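Local coordinates for protein dermonecrotic toxin (Pasteurella multocida, PDB 2EBF) that acts as a mitogenic dermonecrotic toxin that induces bone resorption in atrophic rhinitis of pigs, here as its C-terminal region carrying a thiol protease-like catalytic triad, at residues 186-191 / 313-318; 147-152 / 317-322; 203-208 / 303-308. All coordinates share one frame; numbering follows the deposited sequence.

Contact 1. Residues 186-191 / 313-318. With GLC (alpha-D-glucopyranose), chain B; GLC (alpha-D-glucopyranose), chain C.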
loop_
_atom_site.group_PDB
_atom_site.type_symbol
_atom_site.label_atom_id
_atom_site.label_comp_id
_atom_site.label_asym_id
_atom_site.label_seq_id
_atom_site.Cartn_x
_atom_site.Cartn_y
_atom_site.Cartn_z
ATOM N N ALA A 186 9.562 13.067 -8.679
ATOM C CA ALA A 186 9.843 14.371 -9.276
ATOM C C ALA A 186 10.340 15.374 -8.232
ATOM O O ALA A 186 9.681 15.583 -7.215
ATOM C CB ALA A 186 8.592 14.909 -9.984
ATOM N N PRO A 187 11.508 16.005 -8.480
ATOM C CA PRO A 187 11.928 17.124 -7.623
ATOM C C PRO A 187 10.842 18.192 -7.633
ATOM O O PRO A 187 10.432 18.640 -8.701
ATOM C CB PRO A 187 13.199 17.635 -8.302
ATOM C CG PRO A 187 13.733 16.420 -9.056
ATOM C CD PRO A 187 12.489 15.718 -9.543
ATOM N N PHE A 188 10.360 18.559 -6.452
ATOM C CA PHE A 188 9.196 19.435 -6.326
ATOM C C PHE A 188 9.513 20.850 -6.803
ATOM O O PHE A 188 10.523 21.427 -6.410
ATOM C CB PHE A 188 8.704 19.460 -4.878
ATOM C CG PHE A 188 7.508 20.353 -4.650
ATOM C CD1 PHE A 188 7.663 21.591 -4.038
ATOM C CD2 PHE A 188 6.235 19.958 -5.050
ATOM C CE1 PHE A 188 6.574 22.430 -3.816
ATOM C CE2 PHE A 188 5.122 20.788 -4.833
ATOM C CZ PHE A 188 5.296 22.028 -4.214
ATOM N N ARG A 189 8.649 21.394 -7.658
ATOM C CA ARG A 189 8.868 22.732 -8.207
ATOM C C ARG A 189 7.597 23.576 -8.129
ATOM O O ARG A 189 7.487 24.600 -8.793
ATOM C CB ARG A 189 9.350 22.646 -9.662
ATOM C CG ARG A 189 10.680 21.900 -9.867
ATOM C CD ARG A 189 11.873 22.786 -9.583
ATOM N NE ARG A 189 13.147 22.083 -9.755
ATOM C CZ ARG A 189 13.798 21.435 -8.790
ATOM N NH1 ARG A 189 13.307 21.376 -7.556
ATOM N NH2 ARG A 189 14.946 20.836 -9.062
ATOM N N GLY A 190 6.642 23.135 -7.319
ATOM C CA GLY A 190 5.337 23.780 -7.239
ATOM C C GLY A 190 5.269 24.885 -6.210
ATOM O O GLY A 190 6.273 25.550 -5.924
ATOM N N TYR A 191 4.081 25.059 -5.637
ATOM C CA TYR A 191 3.767 26.211 -4.801
ATOM C C TYR A 191 3.804 25.881 -3.311
ATOM O O TYR A 191 3.131 24.965 -2.855
ATOM C CB TYR A 191 2.392 26.761 -5.202
ATOM C CG TYR A 191 1.921 27.980 -4.443
ATOM C CD1 TYR A 191 2.461 29.237 -4.700
ATOM C CD2 TYR A 191 0.906 27.883 -3.491
ATOM C CE1 TYR A 191 2.018 30.364 -4.011
ATOM C CE2 TYR A 191 0.455 28.996 -2.803
ATOM C CZ TYR A 191 1.013 30.234 -3.066
ATOM O OH TYR A 191 0.569 31.345 -2.380
ATOM N N ASN A 313 1.397 20.900 -0.075
ATOM C CA ASN A 313 0.476 20.125 0.734
ATOM C C ASN A 313 -0.237 19.021 -0.036
ATOM O O ASN A 313 -0.347 17.891 0.446
ATOM C CB ASN A 313 -0.553 21.055 1.357
ATOM C CG ASN A 313 -0.537 20.995 2.856
ATOM O OD1 ASN A 313 -1.405 20.358 3.476
ATOM N ND2 ASN A 313 0.471 21.630 3.463
ATOM N N PHE A 314 -0.740 19.363 -1.225
ATOM C CA PHE A 314 -1.407 18.404 -2.098
ATOM C C PHE A 314 -0.390 17.383 -2.602
ATOM O O PHE A 314 -0.672 16.189 -2.655
ATOM C CB PHE A 314 -2.074 19.122 -3.279
ATOM C CG PHE A 314 -2.726 18.199 -4.269
ATOM C CD1 PHE A 314 -3.889 17.518 -3.944
ATOM C CD2 PHE A 314 -2.177 18.018 -5.532
ATOM C CE1 PHE A 314 -4.502 16.659 -4.868
ATOM C CE2 PHE A 314 -2.778 17.159 -6.459
ATOM C CZ PHE A 314 -3.939 16.485 -6.123
ATOM N N PHE A 315 0.788 17.878 -2.964
ATOM C CA PHE A 315 1.899 17.027 -3.393
ATOM C C PHE A 315 2.210 15.956 -2.334
ATOM O O PHE A 315 2.189 14.767 -2.636
ATOM C CB PHE A 315 3.130 17.894 -3.700
ATOM C CG PHE A 315 4.289 17.128 -4.283
ATOM C CD1 PHE A 315 4.423 16.982 -5.667
ATOM C CD2 PHE A 315 5.256 16.567 -3.451
ATOM C CE1 PHE A 315 5.518 16.270 -6.211
ATOM C CE2 PHE A 315 6.352 15.848 -3.993
ATOM C CZ PHE A 315 6.470 15.717 -5.368
ATOM N N ASN A 316 2.465 16.379 -1.098
ATOM C CA ASN A 316 2.756 15.444 0.004
ATOM C C ASN A 316 1.651 14.423 0.252
ATOM O O ASN A 316 1.916 13.242 0.464
ATOM C CB ASN A 316 3.045 16.216 1.297
ATOM C CG ASN A 316 4.377 16.920 1.266
ATOM O OD1 ASN A 316 5.195 16.681 0.377
ATOM N ND2 ASN A 316 4.614 17.789 2.250
ATOM N N THR A 317 0.406 14.885 0.219
ATOM C CA THR A 317 -0.746 14.012 0.418
ATOM C C THR A 317 -0.840 12.947 -0.672
ATOM O O THR A 317 -1.134 11.784 -0.395
ATOM C CB THR A 317 -2.029 14.834 0.449
ATOM O OG1 THR A 317 -1.995 15.674 1.605
ATOM C CG2 THR A 317 -3.272 13.927 0.486
ATOM N N LEU A 318 -0.593 13.366 -1.910
ATOM C CA LEU A 318 -0.615 12.480 -3.055
ATOM C C LEU A 318 0.471 11.410 -2.927
ATOM O O LEU A 318 0.222 10.238 -3.177
ATOM C CB LEU A 318 -0.394 13.307 -4.313
ATOM C CG LEU A 318 -1.058 12.934 -5.639
ATOM C CD1 LEU A 318 -2.559 12.651 -5.499
ATOM C CD2 LEU A 318 -0.811 14.075 -6.617
HETATM C C1 GLC B . 11.139 24.567 -5.636
HETATM C C2 GLC B . 12.659 24.439 -5.746
HETATM C C3 GLC B . 13.277 25.764 -6.190
HETATM C C4 GLC B . 12.630 26.261 -7.487
HETATM C C5 GLC B . 11.105 26.268 -7.403
HETATM C C6 GLC B . 10.516 26.464 -8.795
HETATM O O2 GLC B . 13.214 24.010 -4.493
HETATM O O3 GLC B . 14.683 25.583 -6.383
HETATM O O4 GLC B . 13.075 27.595 -7.775
HETATM O O5 GLC B . 10.580 25.048 -6.864
HETATM O O6 GLC B . 9.109 26.707 -8.691
HETATM C C1 GLC C . 9.461 25.237 -4.074
HETATM C C2 GLC C . 8.990 26.512 -3.368
HETATM C C3 GLC C . 9.788 26.732 -2.079
HETATM C C4 GLC C . 9.726 25.493 -1.179
HETATM C C5 GLC C . 10.106 24.209 -1.938
HETATM C C6 GLC C . 9.839 22.946 -1.110
HETATM O O1 GLC C . 10.802 25.418 -4.538
HETATM O O2 GLC C . 9.108 27.658 -4.229
HETATM O O3 GLC C . 9.257 27.860 -1.377
HETATM O O4 GLC C . 10.563 25.688 -0.035
HETATM O O5 GLC C . 9.394 24.105 -3.183
HETATM O O6 GLC C . 8.432 22.723 -0.907
#

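Contact 2. Residues 147-152 / 317-322. With GLC (alpha-D-glucopyranose), chain D.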
loop_
_atom_site.group_PDB
_atom_site.type_symbol
_atom_site.label_atom_id
_atom_site.label_comp_id
_atom_site.label_asym_id
_atom_site.label_seq_id
_atom_site.Cartn_x
_atom_site.Cartn_y
_atom_site.Cartn_z
ATOM N N LYS A 147 13.034 14.449 0.339
ATOM C CA LYS A 147 13.131 13.535 1.473
ATOM C C LYS A 147 12.045 13.736 2.509
ATOM O O LYS A 147 11.761 12.820 3.284
ATOM C CB LYS A 147 14.490 13.663 2.143
ATOM C CG LYS A 147 15.645 13.248 1.250
ATOM C CD LYS A 147 16.958 13.369 1.990
ATOM C CE LYS A 147 18.127 12.876 1.126
ATOM N NZ LYS A 147 18.319 13.732 -0.080
ATOM N N GLY A 148 11.439 14.923 2.526
ATOM C CA GLY A 148 10.328 15.203 3.426
ATOM C C GLY A 148 8.951 15.121 2.801
ATOM O O GLY A 148 8.001 15.645 3.350
ATOM N N SER A 149 8.825 14.479 1.642
ATOM C CA SER A 149 7.499 14.356 1.003
ATOM C C SER A 149 6.588 13.312 1.652
ATOM O O SER A 149 5.382 13.289 1.392
ATOM C CB SER A 149 7.658 14.002 -0.473
ATOM O OG SER A 149 8.159 12.679 -0.579
ATOM N N GLY A 150 7.156 12.444 2.479
ATOM C CA GLY A 150 6.417 11.295 2.992
ATOM C C GLY A 150 6.882 9.977 2.414
ATOM O O GLY A 150 6.690 8.927 3.029
ATOM N N ALA A 151 7.492 10.010 1.235
ATOM C CA ALA A 151 7.990 8.770 0.605
ATOM C C ALA A 151 9.049 8.066 1.462
ATOM O O ALA A 151 8.908 6.885 1.799
ATOM C CB ALA A 151 8.518 9.054 -0.800
ATOM N N ALA A 152 10.107 8.790 1.825
ATOM C CA ALA A 152 11.160 8.206 2.663
ATOM C C ALA A 152 10.624 7.695 3.999
ATOM O O ALA A 152 11.008 6.621 4.466
ATOM C CB ALA A 152 12.293 9.203 2.883
ATOM N N THR A 317 0.406 14.885 0.219
ATOM C CA THR A 317 -0.746 14.012 0.418
ATOM C C THR A 317 -0.840 12.947 -0.672
ATOM O O THR A 317 -1.134 11.784 -0.395
ATOM C CB THR A 317 -2.029 14.834 0.449
ATOM O OG1 THR A 317 -1.995 15.674 1.605
ATOM C CG2 THR A 317 -3.272 13.927 0.486
ATOM N N LEU A 318 -0.593 13.366 -1.910
ATOM C CA LEU A 318 -0.615 12.480 -3.055
ATOM C C LEU A 318 0.471 11.410 -2.927
ATOM O O LEU A 318 0.222 10.238 -3.177
ATOM C CB LEU A 318 -0.394 13.307 -4.313
ATOM C CG LEU A 318 -1.058 12.934 -5.639
ATOM C CD1 LEU A 318 -2.559 12.651 -5.499
ATOM C CD2 LEU A 318 -0.811 14.075 -6.617
ATOM N N VAL A 319 1.670 11.822 -2.523
ATOM C CA VAL A 319 2.782 10.884 -2.317
ATOM C C VAL A 319 2.440 9.779 -1.315
ATOM O O VAL A 319 2.640 8.593 -1.594
ATOM C CB VAL A 319 4.072 11.624 -1.859
ATOM C CG1 VAL A 319 5.097 10.641 -1.295
ATOM C CG2 VAL A 319 4.664 12.417 -3.005
ATOM N N SER A 320 1.939 10.171 -0.146
ATOM C CA SER A 320 1.663 9.212 0.911
ATOM C C SER A 320 0.401 8.382 0.664
ATOM O O SER A 320 0.364 7.203 1.004
ATOM C CB SER A 320 1.623 9.901 2.277
ATOM O OG SER A 320 0.588 10.842 2.330
ATOM N N ASP A 321 -0.622 8.984 0.056
ATOM C CA ASP A 321 -1.804 8.217 -0.358
ATOM C C ASP A 321 -1.471 7.154 -1.399
ATOM O O ASP A 321 -1.953 6.032 -1.308
ATOM C CB ASP A 321 -2.905 9.138 -0.895
ATOM C CG ASP A 321 -3.602 9.916 0.209
ATOM O OD1 ASP A 321 -3.277 9.694 1.393
ATOM O OD2 ASP A 321 -4.482 10.753 -0.100
ATOM N N ARG A 322 -0.668 7.517 -2.394
ATOM C CA ARG A 322 -0.311 6.584 -3.464
ATOM C C ARG A 322 0.486 5.403 -2.914
ATOM O O ARG A 322 0.258 4.261 -3.299
ATOM C CB ARG A 322 0.488 7.270 -4.569
ATOM C CG ARG A 322 -0.241 8.422 -5.234
ATOM C CD ARG A 322 -0.642 8.151 -6.649
ATOM N NE ARG A 322 0.366 8.590 -7.602
ATOM C CZ ARG A 322 0.216 9.531 -8.535
ATOM N NH1 ARG A 322 -0.918 10.212 -8.689
ATOM N NH2 ARG A 322 1.240 9.798 -9.326
HETATM C C1 GLC D . 20.687 12.502 -2.828
HETATM C C2 GLC D . 20.456 12.541 -4.338
HETATM C C3 GLC D . 21.329 13.638 -4.959
HETATM C C4 GLC D . 21.052 14.990 -4.304
HETATM C C5 GLC D . 21.162 14.895 -2.777
HETATM C C6 GLC D . 20.641 16.162 -2.113
HETATM O O1 GLC D . 22.050 12.135 -2.601
HETATM O O2 GLC D . 20.759 11.260 -4.907
HETATM O O3 GLC D . 21.127 13.750 -6.369
HETATM O O4 GLC D . 21.979 15.966 -4.815
HETATM O O5 GLC D . 20.396 13.794 -2.264
HETATM O O6 GLC D . 19.250 16.302 -2.429
#

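Contact 3. Residues 203-208 / 303-308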
loop_
_atom_site.group_PDB
_atom_site.type_symbol
_atom_site.label_atom_id
_atom_site.label_comp_id
_atom_site.label_asym_id
_atom_site.label_seq_id
_atom_site.Cartn_x
_atom_site.Cartn_y
_atom_site.Cartn_z
ATOM N N VAL A 203 -7.674 23.570 -2.518
ATOM C CA VAL A 203 -6.763 23.838 -3.631
ATOM C C VAL A 203 -5.788 22.680 -3.853
ATOM O O VAL A 203 -5.190 22.158 -2.906
ATOM C CB VAL A 203 -5.973 25.155 -3.425
ATOM C CG1 VAL A 203 -5.047 25.419 -4.604
ATOM C CG2 VAL A 203 -6.923 26.330 -3.247
ATOM N N LYS A 204 -5.634 22.298 -5.117
ATOM C CA LYS A 204 -4.686 21.267 -5.515
ATOM C C LYS A 204 -3.459 21.881 -6.190
ATOM O O LYS A 204 -2.328 21.486 -5.903
ATOM C CB LYS A 204 -5.363 20.248 -6.437
ATOM C CG LYS A 204 -6.538 19.525 -5.802
ATOM C CD LYS A 204 -7.231 18.606 -6.797
ATOM C CE LYS A 204 -8.545 18.061 -6.241
ATOM N NZ LYS A 204 -8.339 17.043 -5.169
ATOM N N TYR A 205 -3.691 22.854 -7.074
ATOM C CA TYR A 205 -2.617 23.481 -7.841
ATOM C C TYR A 205 -2.678 25.006 -7.788
ATOM O O TYR A 205 -3.759 25.600 -7.735
ATOM C CB TYR A 205 -2.618 22.995 -9.295
ATOM C CG TYR A 205 -2.985 21.526 -9.458
ATOM C CD1 TYR A 205 -4.284 21.153 -9.800
ATOM C CD2 TYR A 205 -2.038 20.515 -9.256
ATOM C CE1 TYR A 205 -4.642 19.813 -9.941
ATOM C CE2 TYR A 205 -2.382 19.159 -9.399
ATOM C CZ TYR A 205 -3.693 18.819 -9.743
ATOM O OH TYR A 205 -4.069 17.495 -9.897
ATOM N N VAL A 206 -1.506 25.630 -7.778
ATOM C CA VAL A 206 -1.412 27.083 -7.838
ATOM C C VAL A 206 -0.381 27.482 -8.872
ATOM O O VAL A 206 0.740 26.966 -8.876
ATOM C CB VAL A 206 -1.059 27.720 -6.468
ATOM C CG1 VAL A 206 -0.899 29.241 -6.592
ATOM C CG2 VAL A 206 -2.117 27.407 -5.437
ATOM N N ILE A 207 -0.779 28.382 -9.766
ATOM C CA ILE A 207 0.172 29.096 -10.597
ATOM C C ILE A 207 0.369 30.445 -9.904
ATOM O O ILE A 207 -0.538 31.286 -9.874
ATOM C CB ILE A 207 -0.319 29.253 -12.065
ATOM C CG1 ILE A 207 -0.244 27.917 -12.819
ATOM C CG2 ILE A 207 0.537 30.270 -12.809
ATOM C CD1 ILE A 207 -1.249 26.857 -12.383
ATOM N N GLU A 208 1.552 30.622 -9.319
ATOM C CA GLU A 208 1.838 31.757 -8.445
ATOM C C GLU A 208 1.859 33.088 -9.205
ATOM O O GLU A 208 1.284 34.073 -8.752
ATOM C CB GLU A 208 3.163 31.527 -7.703
ATOM C CG GLU A 208 3.563 32.652 -6.757
ATOM C CD GLU A 208 4.693 32.276 -5.812
ATOM O OE1 GLU A 208 5.419 31.298 -6.089
ATOM O OE2 GLU A 208 4.858 32.967 -4.784
ATOM N N LEU A 303 8.164 19.444 -17.442
ATOM C CA LEU A 303 7.932 19.046 -16.056
ATOM C C LEU A 303 6.719 18.129 -15.956
ATOM O O LEU A 303 5.922 18.035 -16.898
ATOM C CB LEU A 303 7.724 20.281 -15.169
ATOM C CG LEU A 303 8.879 21.281 -15.014
ATOM C CD1 LEU A 303 8.544 22.308 -13.948
ATOM C CD2 LEU A 303 10.177 20.571 -14.671
ATOM N N GLY A 304 6.585 17.447 -14.819
ATOM C CA GLY A 304 5.334 16.775 -14.481
ATOM C C GLY A 304 4.324 17.819 -14.049
ATOM O O GLY A 304 4.702 18.885 -13.551
ATOM N N PHE A 305 3.039 17.531 -14.242
ATOM C CA PHE A 305 1.985 18.513 -13.953
ATOM C C PHE A 305 2.006 18.901 -12.483
ATOM O O PHE A 305 2.019 20.089 -12.131
ATOM C CB PHE A 305 0.604 17.980 -14.353
ATOM C CG PHE A 305 -0.501 18.999 -14.239
ATOM C CD1 PHE A 305 -0.874 19.774 -15.344
ATOM C CD2 PHE A 305 -1.173 19.184 -13.033
ATOM C CE1 PHE A 305 -1.897 20.717 -15.244
ATOM C CE2 PHE A 305 -2.190 20.124 -12.922
ATOM C CZ PHE A 305 -2.554 20.895 -14.028
ATOM N N GLU A 306 2.017 17.886 -11.624
ATOM C CA GLU A 306 2.056 18.105 -10.184
ATOM C C GLU A 306 3.390 18.708 -9.752
ATOM O O GLU A 306 3.421 19.588 -8.899
ATOM C CB GLU A 306 1.779 16.797 -9.442
ATOM C CG GLU A 306 0.377 16.241 -9.698
ATOM C CD GLU A 306 0.304 15.308 -10.900
ATOM O OE1 GLU A 306 1.328 15.121 -11.593
ATOM O OE2 GLU A 306 -0.787 14.752 -11.140
ATOM N N GLN A 307 4.485 18.231 -10.348
ATOM C CA GLN A 307 5.822 18.785 -10.098
ATOM C C GLN A 307 5.850 20.301 -10.296
ATOM O O GLN A 307 6.489 21.029 -9.537
ATOM C CB GLN A 307 6.861 18.136 -11.024
ATOM C CG GLN A 307 8.277 18.669 -10.804
ATOM C CD GLN A 307 9.304 18.093 -11.752
ATOM O OE1 GLN A 307 10.493 18.013 -11.422
ATOM N NE2 GLN A 307 8.863 17.689 -12.932
ATOM N N ALA A 308 5.131 20.764 -11.318
ATOM C CA ALA A 308 5.113 22.168 -11.698
ATOM C C ALA A 308 4.135 23.012 -10.880
ATOM O O ALA A 308 4.455 24.150 -10.516
ATOM C CB ALA A 308 4.795 22.297 -13.196
HETATM O O HOH W 1 -2.693 15.459 -9.448
#

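Contact 1. Residues 186-191 / 313-318
Directly after F188, whose ring leans on F315, the backbone of R189 grips a sugar: R189 O accepts a hydrogen bond from GLC O6 of chain B at 2.7 Å. The carbonyl O of F188 is held by the same arginine: NH1 of R189 donates to it at 3.0 Å, a bent bond that arrives from above the carbonyl plane. A sharp turn at chi2 (-82°) folds the arginine back far enough to make it, and leaves NH1 near C2 of that glucose. F188, R189 and G190 line the glycan pocket observed in this crystal, and the F188 ring joins it to the helix as a wedge. On one flank its CD1 meets O5 of the chain C glucose at 3.2 Å, near the ring plane; on the other, CD2 presses on the face of F315, 3.5 Å from CG. The two rings form a T-shaped pair, with centroids 4.9 Å apart and planes inclined at 62°. G190 N lies over the centre of one F188 face, and R312 makes a cation-pi contact with the same ring. CZ of F315 lies 3.7 Å from the carbonyl O of A186. N146 accepts from F188 N and donates to A186 O. The loop between helix 171-180 and strand 205-207 lies against helix 312-333, and its A186 and P187 side chains touch helix 305-309.

Contact 2. Residues 147-152 / 317-322
V319 drives one methyl, CG1, into the turn at the start of helix 151-164, and this is the tight part of the contact. The methyl sits 3.5 Å from A151 N, 3.7 Å from S149 OG and 3.8 Å from A151 CB. It gets there because CG1 stands anti to the backbone N (chi1 165°), pointing away from its own helix. The polar atoms it meets are already engaged with one another: A151 N donates to S149 OG at 3.3 Å in a nearly straight bond (169°), forming an ST turn, and S149 OG is also hydrogen-bonded to the carbonyl O of N146. Between them G150, at the N-cap, takes a positive phi of 109°; with no side chain intervening, its CA comes within 5.6 Å of S320 CA. The looser side lies along S320, which is partly exposed and packs little across the contact, and T317 and D321 on the same helix face solvent. At the far end of the turn K147 reaches away from V319, and its NZ donates to O5 of the chain D glucose at 3.0 Å while forming a salt bridge with D103. No hydrogen bond crosses between the two segments, so they meet by van der Waals packing, a methyl set against a turn in which S149 OG and A151 N are bonded to each other. V319 CG1 makes the closest approaches.

Contact 3. Residues 203-208 / 303-308
The Y205 ring is sandwiched: CE2 of F305 stands 3.5 Å above the centre of one face, and K204 CB lies against the opposite face, offset toward the rim. In the plane of the tyrosine a water is found at the edge, with E306 CG close to the same plane, 4.0 Å from Y205 CE2. F305 comes edge-on, giving a T-shaped pair with centroids 4.9 Å apart and planes at 86°, almost perpendicular. CE2 of F305 is 3.7 to 3.9 Å from all six carbons of the Y205 ring. The phenylalanine attains this position with CG anti to its backbone N (chi1 -173°), which swings the ring off the first turn of helix 305-309 toward the strand. K204 and Y205 both face I263 in a classic beta bulge of the antiparallel sheet, and the rings of Y267 and F314 extend the aromatic cluster, stacked on F305 and edge-to-face with Y205 respectively. The hydroxyl has polar partners: Y205 OH is 2.5 Å from the water and is also hydrogen-bonded to Y267 N. The same water donates to OE2 of E306 at 2.6 Å. Strand and helix are thus joined by aromatic packing, and at the border of this otherwise aromatic contact a single water couples the phenol to the carboxylate.

Overall arrangement
Helix 312-333 is shared by contacts 1 and 2: contact 1 uses its first turns and contact 2 the next, with T317 and L318 in common and centres about 9 Å apart. Helix 305-309 of contact 3 comes just before it in the chain. The centre of contact 3 is about 8 Å from that of contact 1 and about 16 Å from that of contact 2, and it is nested within the chain loops both close. The joints are direct, with S149 CA 3.3 Å from N316 OD1, F314 CD2 3.5 Å from K204 O, and L318 CD2 3.9 Å from E306 CG. Glucose units border contacts 1 and 2, whereas the phosphonate is bound by G624 to S628 in the C3 domain, by none of these segments.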